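Local coordinates for 3-oxoacyl-(acyl-carrier protein) synthase II (Thermus thermophilus, PDB 1J3N) that probably catalyses, as a homodimeric condensing enzyme of the thiolase clan, the carbon-carbon bond-forming step that lengthens fatty acyl chains carried on acyl-carrier protein, at residues 21-24 with 25-29; 62-65 with 66-70; 141-144 with 145-148; 331-335 with 336-340. All blocks are in the same frame, centred on the assembly; numbering follows the deposited sequence.

Contact 1. Residues 21-24 with 25-29; sequences AFHK and AQLAG
Gln26 lays its side-chain amide over the ring of Phe22, one turn back along helix 19-28, and this pair is the heart of the contact. Atom NE2 of Gln26 stands 3.1 Å above the plane of the Phe22 ring, over its centre, while the amide and ring planes are 31° apart. Lower down the chain, Gln26 CG makes a CH-pi contact over the same ring, 4.2 Å from the Phe22 centroid. Phe22 offers its face this way because its CG is anti to the backbone N (chi1 177°). The amide nitrogen gives its main hydrogen bond to OE1 of Gln353 and a weak one to the carbonyl oxygen of its ring partner, with Gln26 NE2 and Phe22 O 3.3 Å apart. Glutamine suits a buried place here, long enough to cover a ring and polar enough to bond at its tip.

His23 meets Leu27 in the same i to i+4 spacing: CD1 of Leu27 comes within 3.3 Å of His23 CE1, and Leu27 CG lies over one face of the imidazole. The methyl CB of Ala25 lies 3.3 Å from Ala21 O and also meets Ile15, so a larger side chain would be hard to fit. In the backbone, Ala25 N bonds to Ala21 O at 3.0 Å. Gly29, with positive phi, closes the helix in a Schellman motif.

Around this turn, Phe22 reaches Ala11 and Thr13 of strand 4-13 and Val346 of helix 343-357. The same helix receives Gln26 at Ala350 and turns the ring of His357 toward His23, so helix 19-28 packs against both strand 4-13 and helix 343-357.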
loop_
_atom_site.group_PDB
_atom_site.type_symbol
_atom_site.label_atom_id
_atom_site.label_comp_id
_atom_site.label_asym_id
_atom_site.label_seq_id
_atom_site.Cartn_x
_atom_site.Cartn_y
_atom_site.Cartn_z
ATOM N N ALA A 21 18.685 22.402 -2.555
ATOM C CA ALA A 21 18.319 22.995 -3.842
ATOM C C ALA A 21 16.811 23.231 -3.897
ATOM O O ALA A 21 16.345 24.250 -4.412
ATOM C CB ALA A 21 18.742 22.077 -4.997
ATOM N N PHE A 22 16.054 22.280 -3.361
ATOM C CA PHE A 22 14.597 22.365 -3.337
ATOM C C PHE A 22 14.147 23.575 -2.525
ATOM O O PHE A 22 13.271 24.325 -2.955
ATOM C CB PHE A 22 14.015 21.065 -2.747
ATOM C CG PHE A 22 12.506 21.064 -2.597
ATOM C CD1 PHE A 22 11.681 21.570 -3.598
ATOM C CD2 PHE A 22 11.918 20.512 -1.468
ATOM C CE1 PHE A 22 10.285 21.527 -3.474
ATOM C CE2 PHE A 22 10.533 20.461 -1.332
ATOM C CZ PHE A 22 9.711 20.976 -2.348
ATOM N N HIS A 23 14.762 23.773 -1.365
ATOM C CA HIS A 23 14.408 24.889 -0.489
ATOM C C HIS A 23 14.709 26.255 -1.110
ATOM O O HIS A 23 13.870 27.157 -1.088
ATOM C CB HIS A 23 15.126 24.756 0.860
ATOM C CG HIS A 23 14.632 25.720 1.891
ATOM N ND1 HIS A 23 15.304 26.882 2.206
ATOM C CD2 HIS A 23 13.486 25.742 2.611
ATOM C CE1 HIS A 23 14.592 27.579 3.075
ATOM N NE2 HIS A 23 13.484 26.909 3.335
ATOM N N LYS A 24 15.908 26.406 -1.663
ATOM C CA LYS A 24 16.282 27.657 -2.301
ATOM C C LYS A 24 15.333 27.968 -3.460
ATOM O O LYS A 24 14.900 29.107 -3.630
ATOM C CB LYS A 24 17.720 27.582 -2.825
ATOM C CG LYS A 24 18.788 27.746 -1.758
ATOM C CD LYS A 24 20.159 27.969 -2.396
ATOM C CE LYS A 24 21.215 28.309 -1.357
ATOM N NZ LYS A 24 22.512 28.681 -1.994
ATOM N N ALA A 25 15.014 26.946 -4.250
ATOM C CA ALA A 25 14.123 27.096 -5.401
ATOM C C ALA A 25 12.712 27.532 -4.994
ATOM O O ALA A 25 12.041 28.274 -5.726
ATOM C CB ALA A 25 14.064 25.786 -6.183
ATOM N N GLN A 26 12.261 27.063 -3.835
ATOM C CA GLN A 26 10.940 27.419 -3.319
ATOM C C GLN A 26 10.916 28.907 -2.988
ATOM O O GLN A 26 9.983 29.628 -3.361
ATOM C CB GLN A 26 10.631 26.636 -2.040
ATOM C CG GLN A 26 10.468 25.142 -2.214
ATOM C CD GLN A 26 10.281 24.426 -0.882
ATOM O OE1 GLN A 26 9.311 24.669 -0.161
ATOM N NE2 GLN A 26 11.216 23.545 -0.551
ATOM N N LEU A 27 11.951 29.350 -2.279
ATOM C CA LEU A 27 12.082 30.742 -1.862
ATOM C C LEU A 27 12.189 31.684 -3.042
ATOM O O LEU A 27 11.919 32.879 -2.920
ATOM C CB LEU A 27 13.310 30.904 -0.975
ATOM C CG LEU A 27 13.271 30.049 0.290
ATOM C CD1 LEU A 27 14.564 30.213 1.067
ATOM C CD2 LEU A 27 12.074 30.457 1.127
ATOM N N ALA A 28 12.594 31.140 -4.181
ATOM C CA ALA A 28 12.736 31.924 -5.394
ATOM C C ALA A 28 11.435 31.908 -6.177
ATOM O O ALA A 28 11.254 32.704 -7.099
ATOM C CB ALA A 28 13.865 31.364 -6.245
ATOM N N GLY A 29 10.534 30.998 -5.809
ATOM C CA GLY A 29 9.258 30.891 -6.498
ATOM C C GLY A 29 9.419 30.261 -7.870
ATOM O O GLY A 29 8.617 30.500 -8.777
#

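Contact 2. Residues 62-65 with 66-70; sequences RKEL and RRLDR
Arg66 folds back over the short helix 62-65 to reach Arg62 and Lys63, just where the chain enters a type I beta turn running from Leu65 to Leu68. The stretch joins that helix to helix 70-86.

Two backbone hydrogen bonds follow one another here. Arg67 N donates to Glu64 O at 2.9 Å, one residue ahead of the turn, at the end of the weakly bonded helix. The turn itself is closed by Leu68 N, which bonds to Leu65 O at 2.8 Å.

Charged side chains cover the outer side. The guanidinium of Arg66 gives a weak bond to a main-chain oxygen, with NH1 3.0 Å from Arg62 O. At the guanidinium edge, near its plane, sits another cation: Lys63 NZ lies 3.2 Å from Arg66 NH2. Both are donors, so no bond links them, and the two positive charges probably repel each other, a cost that an exposed surface can soften with solvent. Lysine and arginine come to lie side by side because both chains are bent at chi2 and chi3. Arg62 turns its own guanidinium to a salt bridge with Asp55, and Glu64 OE2 accepts from Asp61 N.

Apolar groups face inward. Leu65 rests on Pro56 and Leu60, Leu68 on Leu76 of helix 70-86; a branched aliphatic residue suits each place, where the turn lies against the protein body.

The next helix then begins with a cap: Asp69, at the N-cap position, accepts the N-H of Phe71 on OD1, while its OD2 bonds to Thr111 OG1.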
loop_
_atom_site.group_PDB
_atom_site.type_symbol
_atom_site.label_atom_id
_atom_site.label_comp_id
_atom_site.label_asym_id
_atom_site.label_seq_id
_atom_site.Cartn_x
_atom_site.Cartn_y
_atom_site.Cartn_z
ATOM N N ARG A 62 25.135 2.179 -13.387
ATOM C CA ARG A 62 24.428 2.225 -14.665
ATOM C C ARG A 62 24.060 0.850 -15.216
ATOM O O ARG A 62 23.092 0.713 -15.965
ATOM C CB ARG A 62 25.256 2.989 -15.703
ATOM C CG ARG A 62 25.374 4.480 -15.426
ATOM C CD ARG A 62 26.018 5.216 -16.594
ATOM N NE ARG A 62 25.989 6.666 -16.417
ATOM C CZ ARG A 62 26.647 7.319 -15.464
ATOM N NH1 ARG A 62 27.394 6.650 -14.595
ATOM N NH2 ARG A 62 26.559 8.640 -15.379
ATOM N N LYS A 63 24.822 -0.168 -14.834
ATOM C CA LYS A 63 24.572 -1.524 -15.313
ATOM C C LYS A 63 23.307 -2.137 -14.717
ATOM O O LYS A 63 22.684 -2.999 -15.331
ATOM C CB LYS A 63 25.774 -2.426 -15.003
ATOM C CG LYS A 63 27.137 -1.787 -15.288
ATOM C CD LYS A 63 27.221 -1.185 -16.691
ATOM C CE LYS A 63 27.081 -2.239 -17.782
ATOM N NZ LYS A 63 27.172 -1.635 -19.145
ATOM N N GLU A 64 22.929 -1.688 -13.525
ATOM C CA GLU A 64 21.742 -2.212 -12.858
ATOM C C GLU A 64 20.493 -1.401 -13.205
ATOM O O GLU A 64 19.374 -1.898 -13.124
ATOM C CB GLU A 64 21.953 -2.203 -11.341
ATOM C CG GLU A 64 21.867 -0.815 -10.722
ATOM C CD GLU A 64 22.331 -0.775 -9.279
ATOM O OE1 GLU A 64 21.825 -1.577 -8.465
ATOM O OE2 GLU A 64 23.200 0.067 -8.963
ATOM N N LEU A 65 20.691 -0.147 -13.589
ATOM C CA LEU A 65 19.582 0.730 -13.941
ATOM C C LEU A 65 18.613 0.102 -14.934
ATOM O O LEU A 65 17.403 0.304 -14.835
ATOM C CB LEU A 65 20.110 2.035 -14.534
ATOM C CG LEU A 65 20.888 2.970 -13.607
ATOM C CD1 LEU A 65 21.589 4.024 -14.443
ATOM C CD2 LEU A 65 19.945 3.612 -12.596
ATOM N N ARG A 66 19.142 -0.659 -15.889
ATOM C CA ARG A 66 18.294 -1.271 -16.904
ATOM C C ARG A 66 17.225 -2.220 -16.373
ATOM O O ARG A 66 16.303 -2.584 -17.099
ATOM C CB ARG A 66 19.146 -1.974 -17.971
ATOM C CG ARG A 66 19.623 -1.027 -19.079
ATOM C CD ARG A 66 21.014 -0.457 -18.823
ATOM N NE ARG A 66 22.027 -1.223 -19.549
ATOM C CZ ARG A 66 23.333 -0.967 -19.520
ATOM N NH1 ARG A 66 23.805 0.040 -18.792
ATOM N NH2 ARG A 66 24.171 -1.706 -20.235
ATOM N N ARG A 67 17.338 -2.617 -15.111
ATOM C CA ARG A 67 16.342 -3.504 -14.526
ATOM C C ARG A 67 15.555 -2.789 -13.438
ATOM O O ARG A 67 14.852 -3.413 -12.644
ATOM C CB ARG A 67 17.015 -4.763 -13.983
ATOM C CG ARG A 67 17.585 -5.617 -15.110
ATOM C CD ARG A 67 18.347 -6.827 -14.627
ATOM N NE ARG A 67 18.905 -7.561 -15.763
ATOM C CZ ARG A 67 19.689 -8.629 -15.660
ATOM N NH1 ARG A 67 20.015 -9.105 -14.465
ATOM N NH2 ARG A 67 20.152 -9.219 -16.758
ATOM N N LEU A 68 15.667 -1.464 -13.430
ATOM C CA LEU A 68 14.980 -0.625 -12.458
ATOM C C LEU A 68 14.073 0.362 -13.159
ATOM O O LEU A 68 14.522 1.127 -14.012
ATOM C CB LEU A 68 15.979 0.166 -11.613
ATOM C CG LEU A 68 16.839 -0.582 -10.601
ATOM C CD1 LEU A 68 17.675 0.414 -9.816
ATOM C CD2 LEU A 68 15.947 -1.361 -9.667
ATOM N N ASP A 69 12.795 0.342 -12.805
ATOM C CA ASP A 69 11.843 1.261 -13.402
ATOM C C ASP A 69 12.147 2.643 -12.845
ATOM O O ASP A 69 12.689 2.773 -11.749
ATOM C CB ASP A 69 10.410 0.851 -13.048
ATOM C CG ASP A 69 9.370 1.742 -13.694
ATOM O OD1 ASP A 69 9.178 2.886 -13.214
ATOM O OD2 ASP A 69 8.750 1.301 -14.689
ATOM N N ARG A 70 11.800 3.678 -13.604
ATOM C CA ARG A 70 12.040 5.045 -13.167
ATOM C C ARG A 70 11.516 5.335 -11.748
ATOM O O ARG A 70 12.156 6.069 -10.995
ATOM C CB ARG A 70 11.411 6.022 -14.172
ATOM C CG ARG A 70 11.852 7.466 -14.017
ATOM C CD ARG A 70 11.177 8.366 -15.053
ATOM N NE ARG A 70 11.744 8.230 -16.394
ATOM C CZ ARG A 70 12.838 8.858 -16.818
ATOM N NH1 ARG A 70 13.501 9.674 -16.008
ATOM N NH2 ARG A 70 13.268 8.677 -18.059
#

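Contact 3. Residues 141-144 with 145-148; sequences SAHI and AMRY
Ala145 N donates to Ser141 O over 2.9 Å, almost straight at the hydrogen (165°). It is one of four i to i+4 bonds in this part of helix 139-148. The last, from Tyr148 N to Ile144 O, is stretched to 3.3 Å.

Met146 and His143 carry the side-chain contact. The methyl CE of Met146 lies over one face of the His143 imidazole, displaced toward the rim, in a CH-pi contact 3.8 Å from the ring centroid. A bend at chi3 (-82°) swings that methyl back along the helix, where CE of Met146 also comes 4.0 Å from Ala142 CB. Methionine is flexible enough to follow both surfaces. Replacing it with an alanine would probably open a gap over the histidine face and beside Ala142, and take away packing against His266 of the second subunit.

On another side of the helix, Ile144 CG2 touches Tyr148 CD2 at 4.1 Å. Ile144 faces Leu76 and Val102, and Tyr148 meets Leu83 and the ring of Phe150.

Ala142, His143 and Ala145 also meet His399, Ile267 and Ala262 of the second subunit. Two alanines, a methionine and a histidine thus face the partner chain by packing, whereas the polar side chains bond within their own chain, the Arg147 guanidinium to Gln80 and Ser141 OG to Ser155 O and Val102 N.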
loop_
_atom_site.group_PDB
_atom_site.type_symbol
_atom_site.label_atom_id
_atom_site.label_comp_id
_atom_site.label_asym_id
_atom_site.label_seq_id
_atom_site.Cartn_x
_atom_site.Cartn_y
_atom_site.Cartn_z
ATOM N N SER A 141 10.360 0.118 -1.797
ATOM C CA SER A 141 10.748 -0.234 -0.437
ATOM C C SER A 141 11.747 -1.393 -0.464
ATOM O O SER A 141 12.812 -1.325 0.151
ATOM C CB SER A 141 9.523 -0.638 0.381
ATOM O OG SER A 141 8.753 0.500 0.734
ATOM N N ALA A 142 11.403 -2.440 -1.207
ATOM C CA ALA A 142 12.247 -3.622 -1.325
ATOM C C ALA A 142 13.658 -3.309 -1.804
ATOM O O ALA A 142 14.636 -3.819 -1.251
ATOM C CB ALA A 142 11.599 -4.632 -2.270
ATOM N N HIS A 143 13.776 -2.491 -2.844
ATOM C CA HIS A 143 15.093 -2.162 -3.359
ATOM C C HIS A 143 15.922 -1.358 -2.383
ATOM O O HIS A 143 17.139 -1.511 -2.331
ATOM C CB HIS A 143 14.979 -1.436 -4.701
ATOM C CG HIS A 143 14.964 -2.366 -5.869
ATOM N ND1 HIS A 143 16.064 -3.118 -6.225
ATOM C CD2 HIS A 143 13.971 -2.722 -6.716
ATOM C CE1 HIS A 143 15.748 -3.898 -7.242
ATOM N NE2 HIS A 143 14.483 -3.678 -7.558
ATOM N N ILE A 144 15.269 -0.502 -1.599
ATOM C CA ILE A 144 15.995 0.290 -0.620
ATOM C C ILE A 144 16.497 -0.624 0.495
ATOM O O ILE A 144 17.641 -0.500 0.946
ATOM C CB ILE A 144 15.101 1.410 -0.037
ATOM C CG1 ILE A 144 14.869 2.496 -1.106
ATOM C CG2 ILE A 144 15.755 2.005 1.195
ATOM C CD1 ILE A 144 13.671 3.413 -0.826
ATOM N N ALA A 145 15.639 -1.540 0.939
ATOM C CA ALA A 145 16.003 -2.488 1.990
ATOM C C ALA A 145 17.153 -3.383 1.540
ATOM O O ALA A 145 18.063 -3.687 2.323
ATOM C CB ALA A 145 14.800 -3.347 2.362
ATOM N N MET A 146 17.107 -3.808 0.282
ATOM C CA MET A 146 18.143 -4.676 -0.270
ATOM C C MET A 146 19.483 -3.971 -0.434
ATOM O O MET A 146 20.535 -4.532 -0.118
ATOM C CB MET A 146 17.696 -5.238 -1.617
ATOM C CG MET A 146 16.515 -6.191 -1.519
ATOM S SD MET A 146 16.109 -6.975 -3.081
ATOM C CE MET A 146 15.123 -5.725 -3.871
ATOM N N ARG A 147 19.441 -2.733 -0.908
ATOM C CA ARG A 147 20.656 -1.968 -1.128
ATOM C C ARG A 147 21.462 -1.716 0.142
ATOM O O ARG A 147 22.692 -1.781 0.122
ATOM C CB ARG A 147 20.327 -0.621 -1.784
ATOM C CG ARG A 147 21.563 0.120 -2.276
ATOM C CD ARG A 147 21.254 1.490 -2.865
ATOM N NE ARG A 147 22.438 2.028 -3.530
ATOM C CZ ARG A 147 22.574 3.282 -3.951
ATOM N NH1 ARG A 147 21.595 4.159 -3.776
ATOM N NH2 ARG A 147 23.692 3.655 -4.560
ATOM N N TYR A 148 20.766 -1.432 1.240
ATOM C CA TYR A 148 21.419 -1.132 2.510
ATOM C C TYR A 148 21.383 -2.242 3.560
ATOM O O TYR A 148 21.987 -2.111 4.619
ATOM C CB TYR A 148 20.816 0.144 3.105
ATOM C CG TYR A 148 20.934 1.355 2.203
ATOM C CD1 TYR A 148 22.183 1.864 1.839
ATOM C CD2 TYR A 148 19.799 1.989 1.710
ATOM C CE1 TYR A 148 22.290 2.978 1.002
ATOM C CE2 TYR A 148 19.896 3.097 0.880
ATOM C CZ TYR A 148 21.142 3.587 0.529
ATOM O OH TYR A 148 21.229 4.687 -0.296
#

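Contact 4. Residues 331-335 with 336-340; sequences STKSM and IGHLL
Thr332 meets Ile336 one turn on, methyl CG2 of the threonine touching Ile336 CD1 at 3.7 Å, in the short helix 333-336 and its approach. This helix leads into a loop whose His338 ring meets Cys161 and His301, as in the probable Cys-His-His site of related condensing enzymes. At the start, Ser331 O takes two bonds from one residue: the backbone N of Ser334, and its hydroxyl, with Ser334 OG 2.6 Å from Ser331 O.

Thr332 O is likewise shared, by Met335 N at 2.7 Å and Ile336 N at 3.2 Å, which arrive from opposite faces of its plane. Thr332 OG1 bonds to Asn299. Ile336 holds its CG1 in the crowded position between backbone N and carbonyl carbon (chi1 64°).

Lys333 O receives Gly337 N at 2.9 Å and also Ser217 OG. The aliphatic side chain of Lys333 runs out to CE, which sits over the centre of the His338 ring, 3.5 Å from the centroid; a final bend (chi4 65°) then turns NZ to a salt bridge with Glu347 and a bond to His301 O. Lysine suits the place, greasy along its length and polar at its tip. Putting an alanine at His338 would probably strip the lysine methylene of its ring and leave Leu340 N without its acceptor.

After Met335 and Ile336, Gly337 turns with positive phi, a position where any side chain would collide with the oxygen of Ile336, so glycine fits. Beyond it, Leu340 N bonds to His338 ND1 at 2.8 Å, lying 31° out of the ring plane.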
loop_
_atom_site.group_PDB
_atom_site.type_symbol
_atom_site.label_atom_id
_atom_site.label_comp_id
_atom_site.label_asym_id
_atom_site.label_seq_id
_atom_site.Cartn_x
_atom_site.Cartn_y
_atom_site.Cartn_z
ATOM N N SER A 331 0.671 26.489 -1.357
ATOM C CA SER A 331 0.687 25.245 -2.101
ATOM C C SER A 331 1.985 25.070 -2.860
ATOM O O SER A 331 2.312 25.863 -3.747
ATOM C CB SER A 331 -0.482 25.189 -3.085
ATOM O OG SER A 331 -0.401 24.024 -3.890
ATOM N N THR A 332 2.715 24.019 -2.503
ATOM C CA THR A 332 3.977 23.696 -3.151
ATOM C C THR A 332 3.679 23.380 -4.621
ATOM O O THR A 332 4.468 23.699 -5.517
ATOM C CB THR A 332 4.620 22.449 -2.494
ATOM O OG1 THR A 332 4.808 22.691 -1.094
ATOM C CG2 THR A 332 5.970 22.124 -3.144
ATOM N N LYS A 333 2.517 22.773 -4.856
ATOM C CA LYS A 333 2.105 22.380 -6.200
ATOM C C LYS A 333 2.085 23.522 -7.207
ATOM O O LYS A 333 2.046 23.292 -8.416
ATOM C CB LYS A 333 0.736 21.703 -6.152
ATOM C CG LYS A 333 0.727 20.397 -5.364
ATOM C CD LYS A 333 -0.552 19.595 -5.620
ATOM C CE LYS A 333 -0.503 18.222 -4.942
ATOM N NZ LYS A 333 -0.462 18.305 -3.454
ATOM N N SER A 334 2.107 24.755 -6.710
ATOM C CA SER A 334 2.123 25.913 -7.591
ATOM C C SER A 334 3.459 25.911 -8.332
ATOM O O SER A 334 3.544 26.342 -9.486
ATOM C CB SER A 334 1.988 27.199 -6.776
ATOM O OG SER A 334 3.029 27.304 -5.824
ATOM N N MET A 335 4.495 25.403 -7.664
ATOM C CA MET A 335 5.836 25.355 -8.239
ATOM C C MET A 335 6.265 24.038 -8.883
ATOM O O MET A 335 6.862 24.042 -9.965
ATOM C CB MET A 335 6.866 25.733 -7.177
ATOM C CG MET A 335 6.786 27.179 -6.724
ATOM S SD MET A 335 7.863 27.497 -5.314
ATOM C CE MET A 335 6.783 27.045 -3.974
ATOM N N ILE A 336 5.986 22.915 -8.227
ATOM C CA ILE A 336 6.391 21.612 -8.761
ATOM C C ILE A 336 5.255 20.769 -9.317
ATOM O O ILE A 336 5.472 19.645 -9.773
ATOM C CB ILE A 336 7.104 20.762 -7.687
ATOM C CG1 ILE A 336 6.132 20.450 -6.539
ATOM C CG2 ILE A 336 8.337 21.494 -7.178
ATOM C CD1 ILE A 336 6.681 19.436 -5.524
ATOM N N GLY A 337 4.040 21.299 -9.281
ATOM C CA GLY A 337 2.920 20.530 -9.784
ATOM C C GLY A 337 2.494 19.453 -8.797
ATOM O O GLY A 337 2.843 19.512 -7.621
ATOM N N HIS A 338 1.753 18.462 -9.285
ATOM C CA HIS A 338 1.248 17.378 -8.447
ATOM C C HIS A 338 2.069 16.112 -8.676
ATOM O O HIS A 338 2.010 15.511 -9.757
ATOM C CB HIS A 338 -0.216 17.106 -8.795
ATOM C CG HIS A 338 -0.926 16.235 -7.807
ATOM N ND1 HIS A 338 -0.275 15.300 -7.031
ATOM C CD2 HIS A 338 -2.239 16.143 -7.485
ATOM C CE1 HIS A 338 -1.155 14.670 -6.274
ATOM N NE2 HIS A 338 -2.355 15.161 -6.531
ATOM N N LEU A 339 2.815 15.700 -7.654
ATOM C CA LEU A 339 3.654 14.523 -7.769
ATOM C C LEU A 339 2.939 13.237 -7.413
ATOM O O LEU A 339 3.581 12.223 -7.137
ATOM C CB LEU A 339 4.921 14.686 -6.922
ATOM C CG LEU A 339 6.078 15.427 -7.613
ATOM C CD1 LEU A 339 5.628 16.828 -8.048
ATOM C CD2 LEU A 339 7.271 15.519 -6.673
ATOM N N LEU A 340 1.608 13.277 -7.434
ATOM C CA LEU A 340 0.799 12.097 -7.131
ATOM C C LEU A 340 1.278 11.354 -5.888
ATOM O O LEU A 340 1.204 11.874 -4.776
ATOM C CB LEU A 340 0.809 11.151 -8.335
ATOM C CG LEU A 340 0.291 11.792 -9.621
ATOM C CD1 LEU A 340 0.460 10.840 -10.791
ATOM C CD2 LEU A 340 -1.177 12.165 -9.433
#

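In the fold
The four contacts fall into two touching pairs. Contacts 1 and 4, one from the N-terminal and one from the C-terminal part of the synthase, both lie against helix 343-357: Phe22 CZ meets Thr332 CG2 at 4.0 Å, and Met335 SD packs 3.6 Å from Gln26 O. Contact 4 is wholly buried, with two carbonyls each taking two donors, beside the probable catalytic residues; contact 1 is partly buried and pairs an amide with a ring. Contacts 2 and 3 share helix 70-86 and join where Leu68 CD2 reaches His143 NE2 at 3.5 Å. Contact 2 is surface and cation-rich, whereas contact 3 turns Ala142, His143, Ala145 and Met146 to the second subunit.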